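Local structure of Cyclo(L-tyrosyl-L-tyrosyl) synthase (Mycobacterium tuberculosis, 2X9Q) at residues H77-V87 and N109-T118; T118-L129 and Q222-E233. The protein probably joins two tyrosines delivered as tyrosyl-tRNA into the cyclic dipeptide cyclo(L-Tyr-L-Tyr), without ATP, as a step toward mycocyclosin. All coordinates share one frame; numbering follows the deposited sequence.

Contact 1: H77-V87 and N109-T118; sequences HTEGDHAVIGV and NFDRVDFVYT
His82 and Asp114 meet across two neighbouring parallel strands, on the face that also carries Arg112. With CG anti to the backbone N (chi1 -174°), the imidazole of His82 swings over toward strand 112-117, and its NE2 gives an almost straight hydrogen bond of 2.7 Å to OD2 of Asp114. OD2 lies in the plane of the imidazole, while the carboxylate as a whole is turned 41° against the ring; the bond uses the anti lone pair of OD2. The same oxygen forms a salt bridge with NH2 of Arg112 at 3.1 Å, while OD1 is bound by Arg168 and ND1 of His82 by Ser249, so this buried carboxylate and imidazole are each held at both ends. The guanidinium of Arg112 lays one face toward NE2 of His82.

The opposite face of this strand pair is mainly apolar. CB of Ala83 sits over the centre of the Phe110 ring, 3.7 Å from its centroid, in a CH-pi contact. Farther along, Ile85 and Phe115 lie side by side, with Ile85 CG2 3.6 Å from Phe115 CE1; helix 133-158 covers Phe115 and Val87. Backbone hydrogen bonds join the segments from Asp111 N to Gly80 O at one end to Thr118 N to Val87 O at the other, that from Arg112 N to Asp81 O being weak. With helix 96-109, the strands form a beta-alpha-beta unit of the Rossmann-like core expected of the HUP clan.

Contact 2: T118-L129 and Q222-E233; sequences TDVHVAESYEAL and QEQVCMDYICAE
Tyr229 carries its CG anti to the backbone N (chi1 -178°), which sends the ring out from helix 222-233 toward Thr118. There the methyl CG2, itself anti to the threonine N, comes obliquely to within 3.5 Å of Tyr229 CZ. The same threonine rotamer leaves OG1 beside its backbone N, from where it donates a hydrogen bond of 2.8 Å to OE2 of Glu233. That oxygen is met on its anti side, 26° out of the carboxylate plane, at the end of an extended glutamate chain.

Just before Tyr229 in the helix, CB of Asp228 lies over one face of the His121 ring, 3.8 Å from its centroid and offset toward the rim, in a CH-pi contact. A water bound to His121 ND1 also reaches Asp228 OD2, weakly. His121, at the N-cap of helix 122-128, offers its carbonyl O to both the N and the OG of Ser125, the latter at 2.6 Å. This leaves Ser125 OG fixed where CG1 of Val225 packs against it at 3.6 Å. At the far end Gln222 NE2 donates a hydrogen bond of 3.1 Å to Ala128 O from above the carbonyl plane, and CG of Gln222 rests on Ala128 CB.

The axes of segments 122-128 and 222-233 run nearly antiparallel and approach to 9.3 Å. By similarity Tyr229 and Glu233 belong to the substrate site, and the Tyr229 side chain lies about 4 Å from that of Ser88, the probable nucleophile. The threonine bond probably steadies the glutamate carboxylate, and the methyl contact may help to position the tyrosine ring.

The two contacts follow one another along the chain and share Thr118, whose backbone N closes the strand pairing of contact 1 while its side chain enters contact 2. Contact 1 is mostly buried, within the central sheet; contact 2 is only partly buried, and their centres lie 23 Å apart on opposite sides of the chain's centre. Regular backbone bonding, apolar packing and a largely buried charge network hold the strands, whereas in contact 2 the helix and the loop before it rely on scattered side-chain contacts, two cross-segment hydrogen bonds and a weak water bridge. Helix 220-244 touches both: Leu244 packs on His82 and Asp114, and its earlier turns supply Tyr229 and Glu233.

Contact 1: H77-V87 and N109-T118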
loop_
_atom_site.group_PDB
_atom_site.type_symbol
_atom_site.label_atom_id
_atom_site.label_comp_id
_atom_site.label_asym_id
_atom_site.label_seq_id
_atom_site.Cartn_x
_atom_site.Cartn_y
_atom_site.Cartn_z
ATOM N N HIS A 77 6.714 11.223 8.599
ATOM C CA HIS A 77 5.487 11.963 8.420
ATOM C C HIS A 77 5.784 13.448 8.581
ATOM O O HIS A 77 5.373 14.245 7.735
ATOM C CB HIS A 77 4.484 11.561 9.513
ATOM C CG HIS A 77 3.175 12.319 9.469
ATOM N ND1 HIS A 77 2.433 12.545 10.602
ATOM C CD2 HIS A 77 2.538 12.990 8.459
ATOM C CE1 HIS A 77 1.341 13.233 10.288
ATOM N NE2 HIS A 77 1.410 13.573 9.008
ATOM N N THR A 78 6.459 13.820 9.680
ATOM C CA THR A 78 6.871 15.227 9.919
ATOM C C THR A 78 7.812 15.801 8.859
ATOM O O THR A 78 7.753 16.989 8.574
ATOM C CB THR A 78 7.554 15.336 11.360
ATOM O OG1 THR A 78 6.596 14.857 12.283
ATOM C CG2 THR A 78 7.835 16.785 11.700
ATOM N N GLU A 79 8.713 15.003 8.273
ATOM C CA GLU A 79 9.511 15.517 7.195
ATOM C C GLU A 79 8.603 16.030 6.013
ATOM O O GLU A 79 9.005 16.927 5.266
ATOM C CB GLU A 79 10.417 14.444 6.614
ATOM C CG GLU A 79 11.366 13.799 7.606
ATOM C CD GLU A 79 12.667 14.613 7.770
ATOM O OE1 GLU A 79 13.736 14.028 7.721
ATOM O OE2 GLU A 79 12.595 15.851 7.856
ATOM N N GLY A 80 7.454 15.386 5.762
ATOM C CA GLY A 80 6.567 15.921 4.700
ATOM C C GLY A 80 7.166 15.875 3.315
ATOM O O GLY A 80 6.873 16.769 2.458
ATOM N N ASP A 81 8.019 14.879 3.019
ATOM C CA ASP A 81 8.523 14.830 1.647
ATOM C C ASP A 81 7.497 14.239 0.688
ATOM O O ASP A 81 7.239 14.815 -0.418
ATOM C CB ASP A 81 9.801 14.024 1.487
ATOM C CG ASP A 81 10.960 14.629 2.295
ATOM O OD1 ASP A 81 11.239 15.802 2.024
ATOM O OD2 ASP A 81 11.539 13.974 3.169
ATOM N N HIS A 82 6.952 13.064 1.079
ATOM C CA HIS A 82 6.211 12.256 0.092
ATOM C C HIS A 82 5.262 11.325 0.762
ATOM O O HIS A 82 5.554 10.795 1.862
ATOM C CB HIS A 82 7.165 11.487 -0.805
ATOM C CG HIS A 82 6.451 10.762 -1.916
ATOM N ND1 HIS A 82 6.071 9.434 -1.808
ATOM C CD2 HIS A 82 5.930 11.219 -3.102
ATOM C CE1 HIS A 82 5.399 9.084 -2.906
ATOM N NE2 HIS A 82 5.326 10.137 -3.721
ATOM N N ALA A 83 4.081 11.159 0.171
ATOM C CA ALA A 83 3.174 10.081 0.591
ATOM C C ALA A 83 2.749 9.232 -0.628
ATOM O O ALA A 83 2.452 9.754 -1.732
ATOM C CB ALA A 83 1.948 10.604 1.363
ATOM N N VAL A 84 2.672 7.919 -0.395
ATOM C CA VAL A 84 1.865 7.030 -1.266
ATOM C C VAL A 84 0.515 6.842 -0.584
ATOM O O VAL A 84 0.453 6.433 0.566
ATOM C CB VAL A 84 2.548 5.640 -1.421
ATOM C CG1 VAL A 84 1.607 4.630 -2.244
ATOM C CG2 VAL A 84 3.892 5.841 -2.184
ATOM N N ILE A 85 -0.557 7.121 -1.326
ATOM C CA ILE A 85 -1.919 6.818 -0.922
ATOM C C ILE A 85 -2.337 5.629 -1.794
ATOM O O ILE A 85 -2.630 5.821 -2.978
ATOM C CB ILE A 85 -2.789 8.046 -1.184
ATOM C CG1 ILE A 85 -2.213 9.204 -0.277
ATOM C CG2 ILE A 85 -4.243 7.856 -0.670
ATOM C CD1 ILE A 85 -3.098 10.478 -0.310
ATOM N N GLY A 86 -2.277 4.423 -1.247
ATOM C CA GLY A 86 -2.593 3.231 -2.031
ATOM C C GLY A 86 -4.117 3.148 -2.148
ATOM O O GLY A 86 -4.844 3.591 -1.222
ATOM N N VAL A 87 -4.608 2.687 -3.301
ATOM C CA VAL A 87 -6.075 2.632 -3.478
ATOM C C VAL A 87 -6.401 1.228 -4.039
ATOM O O VAL A 87 -5.708 0.771 -4.893
ATOM C CB VAL A 87 -6.590 3.766 -4.452
ATOM C CG1 VAL A 87 -8.120 3.702 -4.537
ATOM C CG2 VAL A 87 -6.179 5.162 -3.955
ATOM N N ASN A 109 0.095 18.204 3.470
ATOM C CA ASN A 109 1.083 17.684 4.390
ATOM C C ASN A 109 2.354 17.163 3.774
ATOM O O ASN A 109 3.261 16.928 4.499
ATOM C CB ASN A 109 0.437 16.710 5.370
ATOM C CG ASN A 109 -0.584 17.395 6.273
ATOM O OD1 ASN A 109 -0.209 17.992 7.270
ATOM N ND2 ASN A 109 -1.856 17.290 5.956
ATOM N N PHE A 110 2.466 17.090 2.455
ATOM C CA PHE A 110 3.669 16.530 1.794
ATOM C C PHE A 110 4.064 17.345 0.571
ATOM O O PHE A 110 3.167 17.806 -0.142
ATOM C CB PHE A 110 3.384 15.060 1.357
ATOM C CG PHE A 110 2.962 14.184 2.491
ATOM C CD1 PHE A 110 3.913 13.531 3.234
ATOM C CD2 PHE A 110 1.636 14.099 2.869
ATOM C CE1 PHE A 110 3.543 12.725 4.339
ATOM C CE2 PHE A 110 1.243 13.353 3.997
ATOM C CZ PHE A 110 2.163 12.648 4.713
ATOM N N ASP A 111 5.351 17.408 0.225
ATOM C CA ASP A 111 5.713 18.099 -1.001
ATOM C C ASP A 111 5.135 17.446 -2.249
ATOM O O ASP A 111 4.830 18.112 -3.256
ATOM C CB ASP A 111 7.204 18.272 -1.183
ATOM C CG ASP A 111 7.828 19.157 -0.062
ATOM O OD1 ASP A 111 7.094 19.902 0.632
ATOM O OD2 ASP A 111 9.030 18.981 0.170
ATOM N N ARG A 112 5.013 16.118 -2.209
ATOM C CA ARG A 112 4.572 15.404 -3.393
ATOM C C ARG A 112 3.701 14.212 -2.925
ATOM O O ARG A 112 3.950 13.671 -1.832
ATOM C CB ARG A 112 5.853 14.972 -4.090
ATOM C CG ARG A 112 5.701 14.621 -5.511
ATOM C CD ARG A 112 6.905 13.748 -6.071
ATOM N NE ARG A 112 6.335 12.716 -6.956
ATOM C CZ ARG A 112 7.009 11.809 -7.657
ATOM N NH1 ARG A 112 8.351 11.750 -7.613
ATOM N NH2 ARG A 112 6.316 10.968 -8.441
ATOM N N VAL A 113 2.668 13.834 -3.694
ATOM C CA VAL A 113 1.725 12.779 -3.281
ATOM C C VAL A 113 1.457 11.896 -4.476
ATOM O O VAL A 113 1.132 12.420 -5.585
ATOM C CB VAL A 113 0.389 13.319 -2.789
ATOM C CG1 VAL A 113 -0.623 12.136 -2.496
ATOM C CG2 VAL A 113 0.556 14.211 -1.572
ATOM N N ASP A 114 1.586 10.581 -4.316
ATOM C CA ASP A 114 1.279 9.634 -5.455
ATOM C C ASP A 114 0.155 8.688 -5.001
ATOM O O ASP A 114 0.309 7.999 -3.951
ATOM C CB ASP A 114 2.480 8.810 -5.866
ATOM C CG ASP A 114 3.453 9.580 -6.735
ATOM O OD1 ASP A 114 3.251 9.602 -7.963
ATOM O OD2 ASP A 114 4.350 10.230 -6.216
ATOM N N PHE A 115 -0.989 8.721 -5.694
ATOM C CA PHE A 115 -2.031 7.760 -5.469
ATOM C C PHE A 115 -1.532 6.601 -6.313
ATOM O O PHE A 115 -1.091 6.841 -7.444
ATOM C CB PHE A 115 -3.352 8.203 -6.143
ATOM C CG PHE A 115 -4.161 9.144 -5.367
ATOM C CD1 PHE A 115 -4.847 8.700 -4.262
ATOM C CD2 PHE A 115 -4.243 10.503 -5.748
ATOM C CE1 PHE A 115 -5.687 9.549 -3.534
ATOM C CE2 PHE A 115 -5.049 11.383 -5.005
ATOM C CZ PHE A 115 -5.783 10.897 -3.913
ATOM N N VAL A 116 -1.571 5.373 -5.791
ATOM C CA VAL A 116 -1.174 4.199 -6.587
ATOM C C VAL A 116 -2.323 3.163 -6.440
ATOM O O VAL A 116 -2.643 2.752 -5.364
ATOM C CB VAL A 116 0.159 3.615 -6.041
ATOM C CG1 VAL A 116 0.501 2.348 -6.777
ATOM C CG2 VAL A 116 1.348 4.687 -6.193
ATOM N N TYR A 117 -2.982 2.801 -7.536
ATOM C CA TYR A 117 -4.065 1.838 -7.435
ATOM C C TYR A 117 -3.593 0.468 -7.863
ATOM O O TYR A 117 -2.783 0.295 -8.802
ATOM C CB TYR A 117 -5.352 2.281 -8.191
ATOM C CG TYR A 117 -5.144 2.454 -9.678
ATOM C CD1 TYR A 117 -4.667 3.652 -10.168
ATOM C CD2 TYR A 117 -5.373 1.384 -10.603
ATOM C CE1 TYR A 117 -4.449 3.846 -11.518
ATOM C CE2 TYR A 117 -5.139 1.579 -12.005
ATOM C CZ TYR A 117 -4.745 2.813 -12.432
ATOM O OH TYR A 117 -4.408 3.060 -13.753
ATOM N N THR A 118 -4.077 -0.523 -7.147
ATOM C CA THR A 118 -3.597 -1.878 -7.399
ATOM C C THR A 118 -4.328 -2.452 -8.651
ATOM O O THR A 118 -5.525 -2.479 -8.676
ATOM C CB THR A 118 -3.695 -2.750 -6.145
ATOM O OG1 THR A 118 -2.801 -2.201 -5.171
ATOM C CG2 THR A 118 -3.155 -4.234 -6.449
HETATM O O HOH W 1 3.752 16.364 7.292
HETATM O O HOH W 2 10.671 16.888 -0.354
#

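Contact 2: T118-L129 and Q222-E233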
loop_
_atom_site.group_PDB
_atom_site.type_symbol
_atom_site.label_atom_id
_atom_site.label_comp_id
_atom_site.label_asym_id
_atom_site.label_seq_id
_atom_site.Cartn_x
_atom_site.Cartn_y
_atom_site.Cartn_z
ATOM N N THR A 118 -4.077 -0.523 -7.147
ATOM C CA THR A 118 -3.597 -1.878 -7.399
ATOM C C THR A 118 -4.328 -2.452 -8.651
ATOM O O THR A 118 -5.525 -2.479 -8.676
ATOM C CB THR A 118 -3.695 -2.750 -6.145
ATOM O OG1 THR A 118 -2.801 -2.201 -5.171
ATOM C CG2 THR A 118 -3.155 -4.234 -6.449
ATOM N N ASP A 119 -3.606 -2.835 -9.693
ATOM C CA ASP A 119 -4.279 -3.371 -10.877
ATOM C C ASP A 119 -3.684 -4.747 -11.260
ATOM O O ASP A 119 -3.640 -5.131 -12.463
ATOM C CB ASP A 119 -4.147 -2.369 -12.037
ATOM C CG ASP A 119 -2.715 -2.206 -12.459
ATOM O OD1 ASP A 119 -1.798 -2.287 -11.568
ATOM O OD2 ASP A 119 -2.459 -1.986 -13.657
ATOM N N VAL A 120 -3.104 -5.436 -10.285
ATOM C CA VAL A 120 -2.442 -6.717 -10.562
ATOM C C VAL A 120 -2.987 -7.707 -9.527
ATOM O O VAL A 120 -3.317 -7.305 -8.392
ATOM C CB VAL A 120 -0.889 -6.611 -10.399
ATOM C CG1 VAL A 120 -0.270 -5.957 -11.703
ATOM C CG2 VAL A 120 -0.527 -5.861 -9.074
ATOM N N HIS A 121 -3.117 -8.977 -9.926
ATOM C CA HIS A 121 -3.693 -10.026 -9.091
ATOM C C HIS A 121 -5.131 -9.780 -8.648
ATOM O O HIS A 121 -5.574 -10.456 -7.710
ATOM C CB HIS A 121 -2.782 -10.389 -7.857
ATOM C CG HIS A 121 -1.365 -10.670 -8.270
ATOM N ND1 HIS A 121 -1.005 -11.826 -8.919
ATOM C CD2 HIS A 121 -0.241 -9.917 -8.176
ATOM C CE1 HIS A 121 0.291 -11.789 -9.201
ATOM N NE2 HIS A 121 0.763 -10.622 -8.796
ATOM N N VAL A 122 -5.831 -8.831 -9.293
ATOM C CA VAL A 122 -7.240 -8.577 -8.983
ATOM C C VAL A 122 -8.180 -9.672 -9.531
ATOM O O VAL A 122 -8.996 -10.262 -8.807
ATOM C CB VAL A 122 -7.646 -7.139 -9.450
ATOM C CG1 VAL A 122 -9.124 -6.891 -9.154
ATOM C CG2 VAL A 122 -6.762 -6.157 -8.634
ATOM N N ALA A 123 -8.048 -9.981 -10.794
ATOM C CA ALA A 123 -8.841 -11.105 -11.413
ATOM C C ALA A 123 -8.517 -12.403 -10.631
ATOM O O ALA A 123 -9.379 -13.209 -10.346
ATOM C CB ALA A 123 -8.394 -11.303 -12.924
ATOM N N GLU A 124 -7.246 -12.640 -10.350
ATOM C CA GLU A 124 -6.887 -13.883 -9.595
ATOM C C GLU A 124 -7.559 -13.998 -8.242
ATOM O O GLU A 124 -7.900 -15.101 -7.835
ATOM C CB GLU A 124 -5.359 -14.031 -9.450
ATOM C CG GLU A 124 -4.687 -14.271 -10.799
ATOM C CD GLU A 124 -4.407 -12.944 -11.707
ATOM O OE1 GLU A 124 -4.892 -11.754 -11.522
ATOM O OE2 GLU A 124 -3.628 -13.132 -12.669
ATOM N N SER A 125 -7.702 -12.880 -7.524
ATOM C CA SER A 125 -8.380 -12.897 -6.260
ATOM C C SER A 125 -9.837 -13.210 -6.415
ATOM O O SER A 125 -10.424 -13.846 -5.534
ATOM C CB SER A 125 -8.309 -11.494 -5.527
ATOM O OG SER A 125 -6.958 -11.064 -5.587
ATOM N N TYR A 126 -10.472 -12.625 -7.403
ATOM C CA TYR A 126 -11.921 -12.928 -7.642
ATOM C C TYR A 126 -12.106 -14.431 -8.006
ATOM O O TYR A 126 -13.088 -15.108 -7.588
ATOM C CB TYR A 126 -12.447 -12.012 -8.803
ATOM C CG TYR A 126 -12.406 -10.574 -8.486
ATOM C CD1 TYR A 126 -12.298 -10.118 -7.137
ATOM C CD2 TYR A 126 -12.469 -9.620 -9.494
ATOM C CE1 TYR A 126 -12.223 -8.693 -6.825
ATOM C CE2 TYR A 126 -12.453 -8.271 -9.220
ATOM C CZ TYR A 126 -12.342 -7.799 -7.908
ATOM O OH TYR A 126 -12.308 -6.436 -7.710
ATOM N N GLU A 127 -11.209 -14.962 -8.806
ATOM C CA GLU A 127 -11.282 -16.413 -9.103
ATOM C C GLU A 127 -11.143 -17.227 -7.805
ATOM O O GLU A 127 -11.862 -18.211 -7.601
ATOM C CB GLU A 127 -10.081 -16.822 -9.945
ATOM C CG GLU A 127 -10.388 -16.964 -11.363
ATOM C CD GLU A 127 -9.345 -17.741 -12.149
ATOM O OE1 GLU A 127 -9.347 -19.017 -12.171
ATOM O OE2 GLU A 127 -8.630 -17.022 -12.825
ATOM N N ALA A 128 -10.165 -16.853 -6.959
ATOM C CA ALA A 128 -9.937 -17.616 -5.737
ATOM C C ALA A 128 -11.164 -17.477 -4.838
ATOM O O ALA A 128 -11.411 -18.344 -4.024
ATOM C CB ALA A 128 -8.598 -17.163 -5.013
ATOM N N LEU A 129 -11.985 -16.436 -5.019
ATOM C CA LEU A 129 -13.199 -16.319 -4.235
ATOM C C LEU A 129 -14.324 -17.052 -4.909
ATOM O O LEU A 129 -15.421 -17.026 -4.406
ATOM C CB LEU A 129 -13.618 -14.862 -4.037
ATOM C CG LEU A 129 -12.769 -14.055 -3.024
ATOM C CD1 LEU A 129 -12.852 -12.553 -3.316
ATOM C CD2 LEU A 129 -13.122 -14.364 -1.558
ATOM N N GLN A 222 -6.580 -19.078 -2.100
ATOM C CA GLN A 222 -6.781 -17.712 -1.646
ATOM C C GLN A 222 -5.498 -17.158 -0.941
ATOM O O GLN A 222 -5.154 -15.982 -1.108
ATOM C CB GLN A 222 -7.982 -17.549 -0.729
ATOM C CG GLN A 222 -9.382 -17.753 -1.440
ATOM C CD GLN A 222 -10.528 -18.028 -0.420
ATOM O OE1 GLN A 222 -10.328 -17.952 0.785
ATOM N NE2 GLN A 222 -11.717 -18.343 -0.917
ATOM N N GLU A 223 -4.822 -18.036 -0.165
ATOM C CA GLU A 223 -3.569 -17.644 0.552
ATOM C C GLU A 223 -2.470 -17.342 -0.400
ATOM O O GLU A 223 -1.799 -16.353 -0.226
ATOM C CB GLU A 223 -3.114 -18.728 1.516
ATOM C CG GLU A 223 -4.051 -18.828 2.659
ATOM C CD GLU A 223 -3.702 -20.001 3.632
ATOM O OE1 GLU A 223 -2.559 -20.535 3.645
ATOM O OE2 GLU A 223 -4.599 -20.311 4.426
ATOM N N GLN A 224 -2.259 -18.221 -1.383
ATOM C CA GLN A 224 -1.209 -18.026 -2.364
ATOM C C GLN A 224 -1.467 -16.733 -3.201
ATOM O O GLN A 224 -0.572 -15.939 -3.411
ATOM C CB GLN A 224 -1.111 -19.230 -3.325
ATOM C CG GLN A 224 0.120 -19.042 -4.245
ATOM C CD GLN A 224 1.406 -18.698 -3.360
ATOM O OE1 GLN A 224 1.836 -19.540 -2.545
ATOM N NE2 GLN A 224 1.961 -17.466 -3.483
ATOM N N VAL A 225 -2.715 -16.503 -3.637
ATOM C CA VAL A 225 -2.972 -15.275 -4.426
ATOM C C VAL A 225 -2.786 -14.027 -3.545
ATOM O O VAL A 225 -2.229 -13.022 -3.996
ATOM C CB VAL A 225 -4.389 -15.341 -5.089
ATOM C CG1 VAL A 225 -4.844 -13.949 -5.643
ATOM C CG2 VAL A 225 -4.338 -16.462 -6.164
ATOM N N CYS A 226 -3.228 -14.095 -2.296
ATOM C CA CYS A 226 -3.059 -12.955 -1.400
ATOM C C CYS A 226 -1.543 -12.667 -1.171
ATOM O O CYS A 226 -1.112 -11.512 -1.188
ATOM C CB CYS A 226 -3.728 -13.253 -0.045
ATOM S SG CYS A 226 -3.686 -11.874 1.069
HETATM N N MSE A 227 -0.762 -13.724 -0.983
HETATM C CA MSE A 227 0.729 -13.567 -0.900
HETATM C C MSE A 227 1.257 -12.891 -2.170
HETATM O O MSE A 227 2.133 -12.010 -2.113
HETATM C CB MSE A 227 1.407 -14.916 -0.659
HETATM C CG MSE A 227 2.997 -14.887 -0.576
HETATM SE SE MSE A 227 3.493 -13.978 1.104
HETATM C CE MSE A 227 3.096 -15.650 2.215
ATOM N N ASP A 228 0.733 -13.270 -3.343
ATOM C CA ASP A 228 1.219 -12.651 -4.580
ATOM C C ASP A 228 0.878 -11.157 -4.628
ATOM O O ASP A 228 1.691 -10.335 -5.083
ATOM C CB ASP A 228 0.603 -13.339 -5.828
ATOM C CG ASP A 228 1.162 -14.748 -6.083
ATOM O OD1 ASP A 228 2.198 -15.172 -5.517
ATOM O OD2 ASP A 228 0.509 -15.456 -6.853
ATOM N N TYR A 229 -0.328 -10.832 -4.231
ATOM C CA TYR A 229 -0.898 -9.479 -4.256
ATOM C C TYR A 229 -0.059 -8.592 -3.296
ATOM O O TYR A 229 0.417 -7.543 -3.682
ATOM C CB TYR A 229 -2.357 -9.591 -3.774
ATOM C CG TYR A 229 -3.174 -8.310 -3.766
ATOM C CD1 TYR A 229 -2.917 -7.281 -2.823
ATOM C CD2 TYR A 229 -4.265 -8.141 -4.696
ATOM C CE1 TYR A 229 -3.724 -6.037 -2.837
ATOM C CE2 TYR A 229 -5.068 -6.917 -4.725
ATOM C CZ TYR A 229 -4.783 -5.875 -3.791
ATOM O OH TYR A 229 -5.547 -4.704 -3.813
ATOM N N ILE A 230 0.238 -9.116 -2.104
ATOM C CA ILE A 230 1.034 -8.365 -1.059
ATOM C C ILE A 230 2.495 -8.224 -1.495
ATOM O O ILE A 230 3.102 -7.139 -1.360
ATOM C CB ILE A 230 0.916 -9.120 0.255
ATOM C CG1 ILE A 230 -0.453 -8.762 0.907
ATOM C CG2 ILE A 230 2.057 -8.737 1.199
ATOM C CD1 ILE A 230 -0.800 -9.821 2.034
ATOM N N CYS A 231 3.055 -9.282 -2.074
ATOM C CA CYS A 231 4.392 -9.184 -2.650
ATOM C C CYS A 231 4.529 -8.110 -3.773
ATOM O O CYS A 231 5.540 -7.407 -3.809
ATOM C CB CYS A 231 4.917 -10.545 -3.121
ATOM S SG CYS A 231 5.281 -11.620 -1.686
ATOM N N ALA A 232 3.509 -7.968 -4.640
ATOM C CA ALA A 232 3.482 -6.943 -5.631
ATOM C C ALA A 232 3.405 -5.480 -5.102
ATOM O O ALA A 232 3.974 -4.585 -5.731
ATOM C CB ALA A 232 2.328 -7.177 -6.629
ATOM N N GLU A 233 2.693 -5.227 -4.016
ATOM C CA GLU A 233 2.680 -3.904 -3.352
ATOM C C GLU A 233 3.926 -3.681 -2.498
ATOM O O GLU A 233 4.267 -2.527 -2.193
ATOM C CB GLU A 233 1.517 -3.824 -2.352
ATOM C CG GLU A 233 0.220 -3.851 -3.125
ATOM C CD GLU A 233 -1.023 -3.746 -2.231
ATOM O OE1 GLU A 233 -0.856 -3.820 -0.963
ATOM O OE2 GLU A 233 -2.122 -3.603 -2.840
HETATM O O HOH W 3 -2.164 -14.314 -8.651
#